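Long-range contacts in transcriptional activator PlcR protein (Bacillus thuringiensis, PDB 3U3W), which acts as a quorum-sensing transcriptional activator of virulence genes, binding DNA through a helix-turn-helix domain and the signal peptide PapR through its tetratricopeptide-type helical domain: residues A[90-95]-A[126-131]; A[133-138]-A[159-164]. All coordinates share one frame; numbering follows the deposited sequence.

Contact 1: A[90-95]-A[126-131]; sequences RYKEIY and LKKVDY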
loop_
_atom_site.group_PDB
_atom_site.type_symbol
_atom_site.label_atom_id
_atom_site.label_comp_id
_atom_site.label_asym_id
_atom_site.label_seq_id
_atom_site.Cartn_x
_atom_site.Cartn_y
_atom_site.Cartn_z
ATOM N N ARG A 90 -2.929 -18.558 12.078
ATOM C CA ARG A 90 -2.477 -19.913 11.823
ATOM C C ARG A 90 -1.042 -20.120 12.330
ATOM O O ARG A 90 -0.079 -20.223 11.567
ATOM C CB ARG A 90 -2.676 -20.245 10.344
ATOM C CG ARG A 90 -4.172 -20.341 10.009
ATOM C CD ARG A 90 -4.495 -20.197 8.519
ATOM N NE ARG A 90 -3.812 -21.202 7.719
ATOM C CZ ARG A 90 -3.859 -21.277 6.389
ATOM N NH1 ARG A 90 -4.571 -20.392 5.692
ATOM N NH2 ARG A 90 -3.188 -22.241 5.750
ATOM N N TYR A 91 -0.921 -20.191 13.650
ATOM C CA TYR A 91 0.383 -20.158 14.297
ATOM C C TYR A 91 1.173 -21.458 14.206
ATOM O O TYR A 91 2.409 -21.431 14.116
ATOM C CB TYR A 91 0.249 -19.661 15.738
ATOM C CG TYR A 91 -0.095 -18.178 15.807
ATOM C CD1 TYR A 91 0.852 -17.209 15.463
ATOM C CD2 TYR A 91 -1.358 -17.750 16.206
ATOM C CE1 TYR A 91 0.559 -15.863 15.521
ATOM C CE2 TYR A 91 -1.668 -16.397 16.272
ATOM C CZ TYR A 91 -0.709 -15.458 15.928
ATOM O OH TYR A 91 -1.021 -14.117 15.976
ATOM N N LYS A 92 0.467 -22.587 14.224
ATOM C CA LYS A 92 1.097 -23.884 13.962
ATOM C C LYS A 92 1.858 -23.855 12.629
ATOM O O LYS A 92 3.067 -24.123 12.577
ATOM C CB LYS A 92 0.050 -25.005 13.933
ATOM C CG LYS A 92 0.308 -26.146 14.932
ATOM C CD LYS A 92 1.715 -26.761 14.786
ATOM C CE LYS A 92 1.968 -27.877 15.822
ATOM N NZ LYS A 92 3.389 -28.370 15.816
ATOM N N GLU A 93 1.154 -23.506 11.555
ATOM C CA GLU A 93 1.777 -23.479 10.237
ATOM C C GLU A 93 2.934 -22.501 10.169
ATOM O O GLU A 93 3.979 -22.815 9.619
ATOM C CB GLU A 93 0.752 -23.157 9.163
ATOM C CG GLU A 93 -0.632 -23.540 9.581
ATOM C CD GLU A 93 -1.576 -23.610 8.415
ATOM O OE1 GLU A 93 -1.080 -23.692 7.266
ATOM O OE2 GLU A 93 -2.807 -23.583 8.649
ATOM N N ILE A 94 2.747 -21.311 10.722
ATOM C CA ILE A 94 3.836 -20.353 10.781
ATOM C C ILE A 94 5.050 -20.968 11.450
ATOM O O ILE A 94 6.184 -20.844 10.973
ATOM C CB ILE A 94 3.417 -19.097 11.551
ATOM C CG1 ILE A 94 2.263 -18.421 10.799
ATOM C CG2 ILE A 94 4.634 -18.175 11.771
ATOM C CD1 ILE A 94 1.858 -17.047 11.319
ATOM N N TYR A 95 4.798 -21.623 12.576
ATOM C CA TYR A 95 5.849 -22.255 13.360
ATOM C C TYR A 95 6.651 -23.267 12.531
ATOM O O TYR A 95 7.886 -23.239 12.507
ATOM C CB TYR A 95 5.231 -22.923 14.597
ATOM C CG TYR A 95 6.217 -23.647 15.466
ATOM C CD1 TYR A 95 6.975 -22.961 16.418
ATOM C CD2 TYR A 95 6.396 -25.024 15.346
ATOM C CE1 TYR A 95 7.883 -23.622 17.224
ATOM C CE2 TYR A 95 7.297 -25.698 16.154
ATOM C CZ TYR A 95 8.036 -24.996 17.083
ATOM O OH TYR A 95 8.935 -25.672 17.863
ATOM N N LEU A 126 1.667 -20.628 20.853
ATOM C CA LEU A 126 1.466 -22.066 20.940
ATOM C C LEU A 126 1.810 -22.598 22.336
ATOM O O LEU A 126 1.695 -23.791 22.607
ATOM C CB LEU A 126 2.281 -22.786 19.852
ATOM C CG LEU A 126 1.853 -22.508 18.405
ATOM C CD1 LEU A 126 2.780 -23.192 17.416
ATOM C CD2 LEU A 126 0.422 -22.932 18.172
ATOM N N LYS A 127 2.240 -21.711 23.220
ATOM C CA LYS A 127 2.538 -22.107 24.594
ATOM C C LYS A 127 3.723 -23.074 24.685
ATOM O O LYS A 127 3.828 -23.863 25.615
ATOM C CB LYS A 127 1.286 -22.692 25.256
ATOM C CG LYS A 127 0.136 -21.680 25.330
ATOM C CD LYS A 127 -1.115 -22.258 25.978
ATOM C CE LYS A 127 -2.308 -21.311 25.845
ATOM N NZ LYS A 127 -2.137 -20.028 26.590
ATOM N N LYS A 128 4.614 -22.998 23.705
ATOM C CA LYS A 128 5.850 -23.754 23.714
ATOM C C LYS A 128 6.922 -23.015 24.514
ATOM O O LYS A 128 7.922 -23.596 24.956
ATOM C CB LYS A 128 6.329 -23.993 22.283
ATOM C CG LYS A 128 5.412 -24.910 21.461
ATOM C CD LYS A 128 5.884 -25.022 20.003
ATOM C CE LYS A 128 5.497 -26.360 19.378
ATOM N NZ LYS A 128 4.054 -26.689 19.589
ATOM N N VAL A 129 6.715 -21.719 24.700
ATOM C CA VAL A 129 7.629 -20.925 25.502
ATOM C C VAL A 129 6.829 -19.909 26.294
ATOM O O VAL A 129 5.726 -19.537 25.900
ATOM C CB VAL A 129 8.728 -20.267 24.644
ATOM C CG1 VAL A 129 9.354 -19.144 25.397
ATOM C CG2 VAL A 129 9.806 -21.308 24.259
ATOM N N ASP A 130 7.360 -19.486 27.434
ATOM C CA ASP A 130 6.590 -18.630 28.322
ATOM C C ASP A 130 6.754 -17.170 27.928
ATOM O O ASP A 130 7.744 -16.796 27.294
ATOM C CB ASP A 130 6.936 -18.887 29.811
ATOM C CG ASP A 130 8.287 -18.338 30.212
ATOM O OD1 ASP A 130 8.461 -17.108 30.187
ATOM O OD2 ASP A 130 9.181 -19.125 30.580
ATOM N N TYR A 131 5.778 -16.354 28.313
ATOM C CA TYR A 131 5.718 -14.959 27.888
ATOM C C TYR A 131 7.006 -14.200 28.180
ATOM O O TYR A 131 7.397 -13.321 27.413
ATOM C CB TYR A 131 4.535 -14.241 28.536
ATOM C CG TYR A 131 4.800 -13.736 29.945
ATOM C CD1 TYR A 131 5.359 -12.480 30.162
ATOM C CD2 TYR A 131 4.480 -14.508 31.053
ATOM C CE1 TYR A 131 5.594 -12.006 31.442
ATOM C CE2 TYR A 131 4.719 -14.051 32.340
ATOM C CZ TYR A 131 5.279 -12.800 32.529
ATOM O OH TYR A 131 5.513 -12.346 33.811
#

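Contact 2: A[133-138]-A[159-164]; sequences YCILEL and NAIANI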
loop_
_atom_site.group_PDB
_atom_site.type_symbol
_atom_site.label_atom_id
_atom_site.label_comp_id
_atom_site.label_asym_id
_atom_site.label_seq_id
_atom_site.Cartn_x
_atom_site.Cartn_y
_atom_site.Cartn_z
ATOM N N TYR A 133 10.165 -15.343 28.376
ATOM C CA TYR A 133 11.281 -15.737 27.542
ATOM C C TYR A 133 11.091 -15.170 26.132
ATOM O O TYR A 133 12.029 -14.665 25.511
ATOM C CB TYR A 133 11.402 -17.260 27.531
ATOM C CG TYR A 133 12.468 -17.792 26.606
ATOM C CD1 TYR A 133 13.781 -17.953 27.039
ATOM C CD2 TYR A 133 12.159 -18.139 25.298
ATOM C CE1 TYR A 133 14.754 -18.455 26.186
ATOM C CE2 TYR A 133 13.110 -18.648 24.449
ATOM C CZ TYR A 133 14.406 -18.799 24.892
ATOM O OH TYR A 133 15.354 -19.292 24.028
ATOM N N CYS A 134 9.860 -15.232 25.641
ATOM C CA CYS A 134 9.527 -14.601 24.370
ATOM C C CYS A 134 9.947 -13.118 24.333
ATOM O O CYS A 134 10.641 -12.676 23.419
ATOM C CB CYS A 134 8.034 -14.754 24.088
ATOM S SG CYS A 134 7.558 -14.256 22.441
ATOM N N ILE A 135 9.539 -12.358 25.342
ATOM C CA ILE A 135 9.878 -10.944 25.419
ATOM C C ILE A 135 11.386 -10.702 25.403
ATOM O O ILE A 135 11.879 -9.813 24.688
ATOM C CB ILE A 135 9.276 -10.289 26.675
ATOM C CG1 ILE A 135 7.768 -10.119 26.500
ATOM C CG2 ILE A 135 9.946 -8.956 26.964
ATOM C CD1 ILE A 135 7.072 -9.649 27.737
ATOM N N LEU A 136 12.120 -11.488 26.187
ATOM C CA LEU A 136 13.573 -11.336 26.242
ATOM C C LEU A 136 14.239 -11.628 24.896
ATOM O O LEU A 136 15.202 -10.967 24.517
ATOM C CB LEU A 136 14.170 -12.223 27.338
ATOM C CG LEU A 136 13.928 -11.740 28.774
ATOM C CD1 LEU A 136 14.270 -12.819 29.812
ATOM C CD2 LEU A 136 14.691 -10.445 29.057
ATOM N N GLU A 137 13.734 -12.627 24.177
ATOM C CA GLU A 137 14.270 -12.938 22.861
ATOM C C GLU A 137 13.944 -11.815 21.868
ATOM O O GLU A 137 14.799 -11.390 21.081
ATOM C CB GLU A 137 13.743 -14.277 22.364
ATOM C CG GLU A 137 14.308 -15.474 23.117
ATOM C CD GLU A 137 15.830 -15.416 23.259
ATOM O OE1 GLU A 137 16.531 -15.127 22.264
ATOM O OE2 GLU A 137 16.327 -15.653 24.382
ATOM N N LEU A 138 12.713 -11.325 21.922
ATOM C CA LEU A 138 12.318 -10.189 21.097
ATOM C C LEU A 138 13.175 -8.949 21.360
ATOM O O LEU A 138 13.652 -8.314 20.426
ATOM C CB LEU A 138 10.839 -9.883 21.291
ATOM C CG LEU A 138 9.990 -10.965 20.655
ATOM C CD1 LEU A 138 8.518 -10.682 20.857
ATOM C CD2 LEU A 138 10.336 -11.030 19.182
ATOM N N ASN A 159 5.657 -3.937 18.817
ATOM C CA ASN A 159 4.230 -4.140 18.937
ATOM C C ASN A 159 3.959 -5.512 19.530
ATOM O O ASN A 159 3.153 -5.632 20.441
ATOM C CB ASN A 159 3.505 -3.947 17.590
ATOM C CG ASN A 159 2.039 -4.400 17.643
ATOM O OD1 ASN A 159 1.149 -3.685 18.109
ATOM N ND2 ASN A 159 1.798 -5.602 17.198
ATOM N N ALA A 160 4.635 -6.545 19.030
ATOM C CA ALA A 160 4.553 -7.886 19.647
ATOM C C ALA A 160 4.914 -7.868 21.148
ATOM O O ALA A 160 4.170 -8.373 21.982
ATOM C CB ALA A 160 5.425 -8.901 18.891
ATOM N N ILE A 161 6.044 -7.255 21.485
ATOM C CA ILE A 161 6.420 -7.100 22.879
ATOM C C ILE A 161 5.301 -6.442 23.698
ATOM O O ILE A 161 4.943 -6.924 24.768
ATOM C CB ILE A 161 7.729 -6.301 23.021
ATOM C CG1 ILE A 161 8.915 -7.120 22.494
ATOM C CG2 ILE A 161 7.942 -5.906 24.473
ATOM C CD1 ILE A 161 10.219 -6.329 22.330
ATOM N N ALA A 162 4.730 -5.352 23.183
ATOM C CA ALA A 162 3.668 -4.644 23.902
ATOM C C ALA A 162 2.392 -5.491 24.084
ATOM O O ALA A 162 1.735 -5.418 25.126
ATOM C CB ALA A 162 3.346 -3.338 23.204
ATOM N N ASN A 163 2.051 -6.285 23.065
ATOM C CA ASN A 163 0.920 -7.207 23.128
ATOM C C ASN A 163 1.092 -8.238 24.230
ATOM O O ASN A 163 0.133 -8.634 24.877
ATOM C CB ASN A 163 0.762 -7.978 21.803
ATOM C CG ASN A 163 0.142 -7.135 20.687
ATOM O OD1 ASN A 163 -0.384 -6.054 20.924
ATOM N ND2 ASN A 163 0.194 -7.646 19.467
ATOM N N ILE A 164 2.322 -8.701 24.405
ATOM C CA ILE A 164 2.590 -9.798 25.317
ATOM C C ILE A 164 2.575 -9.315 26.769
ATOM O O ILE A 164 1.981 -9.970 27.626
ATOM C CB ILE A 164 3.900 -10.520 24.964
ATOM C CG1 ILE A 164 3.762 -11.175 23.585
ATOM C CG2 ILE A 164 4.248 -11.563 26.038
ATOM C CD1 ILE A 164 5.053 -11.726 23.039
#

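Contact 1: A[90-95]-A[126-131]
The phenol ring of Tyr95 carries the aliphatic end of Lys128 over one face, while the methyl CD1 of Leu126 meets it obliquely near the ring's root. Lys128 CD sits 4.0 Å from the centroid of the Tyr95 ring, 28° off the normal, a CH-pi contact displaced toward the hydroxyl end, where CD comes within 3.6 Å of CZ of Tyr95. The two side chains reach toward each other tip to tip. With CG anti to its backbone N (chi1 178°), Tyr95 extends its ring beside its own carbonyl carbon to offer Lys128 a flat apolar face. The Lys128 chain bends at chi4 (50°), so CD and CE lie against the ring while NZ is lifted off it, too far for more than a weak cation-pi attraction. The other flat group, the Arg90 guanidinium, receives the Glu93 carboxylate at its edge and in its plane: NE and NH2 grip OE2 and OE1 side-on in a salt bridge, with Arg90 NE 2.7 Å from Glu93 OE2. Both carboxylate oxygens are met from above their own plane.

Within the tetratricopeptide-like domain, the start of helix 91-102 packs against the turn that follows helix 109-125, closed by a Schellman motif at Lys127, with positive phi. Leu126 suits its place because its branched end divides two methyls: CD1 packs 3.7 Å from CB of Tyr95, and CD2 lies 4.1 Å from CB of Tyr91. The Tyr91 ring leads away from the turn, into packing with Val121, Val125 and an aromatic side chain of the bound peptide. Long, flexible lysines suit the exposed margin, though the ammonium groups of Lys92 and Lys128, 4.2 Å apart from NZ to NZ, probably repel each other.

Contact 2: A[133-138]-A[159-164]
Helices 131-143 and 153-167 run nearly antiparallel here: the axes of segments 133-138 and 159-164 come within 9.9 Å of each other, with 159° between their directions, and Ile135 and Ile161 are the closest CA pair. This is antiparallel packing of consecutive helices, as in the tetratricopeptide-like superhelical fold to which the domain is assigned, and the buried seam between these segments is wholly apolar, with no hydrogen bond across it.

Leu138 and Ile161 slide past each other in opposite directions. Both first torsions place CG or CG1 anti to the carbonyl carbon, so the chains lie alongside, and CB of Leu138 rests 3.6 Å from CG1 of Ile161. The CD1 branch of Leu138 reaches on to CB of Ala160, 4.1 Å away; the small alanine lets the leucine tip approach the helix backbone, and its methyl also packs on Trp117 and Val121 of helix 109-125. One turn along, Ile135 and Ile164 pass in the same antiparallel manner. Here the beta-branch matters: CG2 of Ile164, anti to its backbone N, serves CG1 and CD1 of Ile135, lying 3.8 Å from that CD1, while the CG1-CD1 branch runs to the sulfur of Cys134. Leu138, Ile135, Ile161 and Ile164 have no polar side-chain atoms, so these four leave none to satisfy.

Helix 153-167 is also part of the peptide-binding surface. Asn159 ND2 donates a hydrogen bond to the backbone of the bound peptide, Asn163 ND2 a weak one, and Ala160, Asn163 and Ile164 pack against aromatic side-chain atoms of the peptide. Ile164 touches both helix 131-143 and the bound peptide. Its CD1 lies 3.6 Å from SG of Cys134, which sits anti to the backbone N (chi1 -171°).

Overall arrangement
From the N terminus, the chain passes the helix-turn-helix region and enters the helical C-terminal domain. Contact 1 closes the loop from the start of helix 91-102, through helix 109-125, to the turn after it. The chain then enters helix 131-143, where contact 2 opens; it closes on helix 153-167 after a shorter excursion. The two loops follow in series, neither nesting nor crossing. Their centres lie about 13 Å apart, and they touch directly, CB of Tyr131 packing 3.7 Å from CG2 of Ile164. Contact 1, near the surface, ties helix 91-102 to the turn between helices 109-125 and 131-143; contact 2, buried, ties helix 131-143 to helix 153-167. Both include residues that meet the bound peptide.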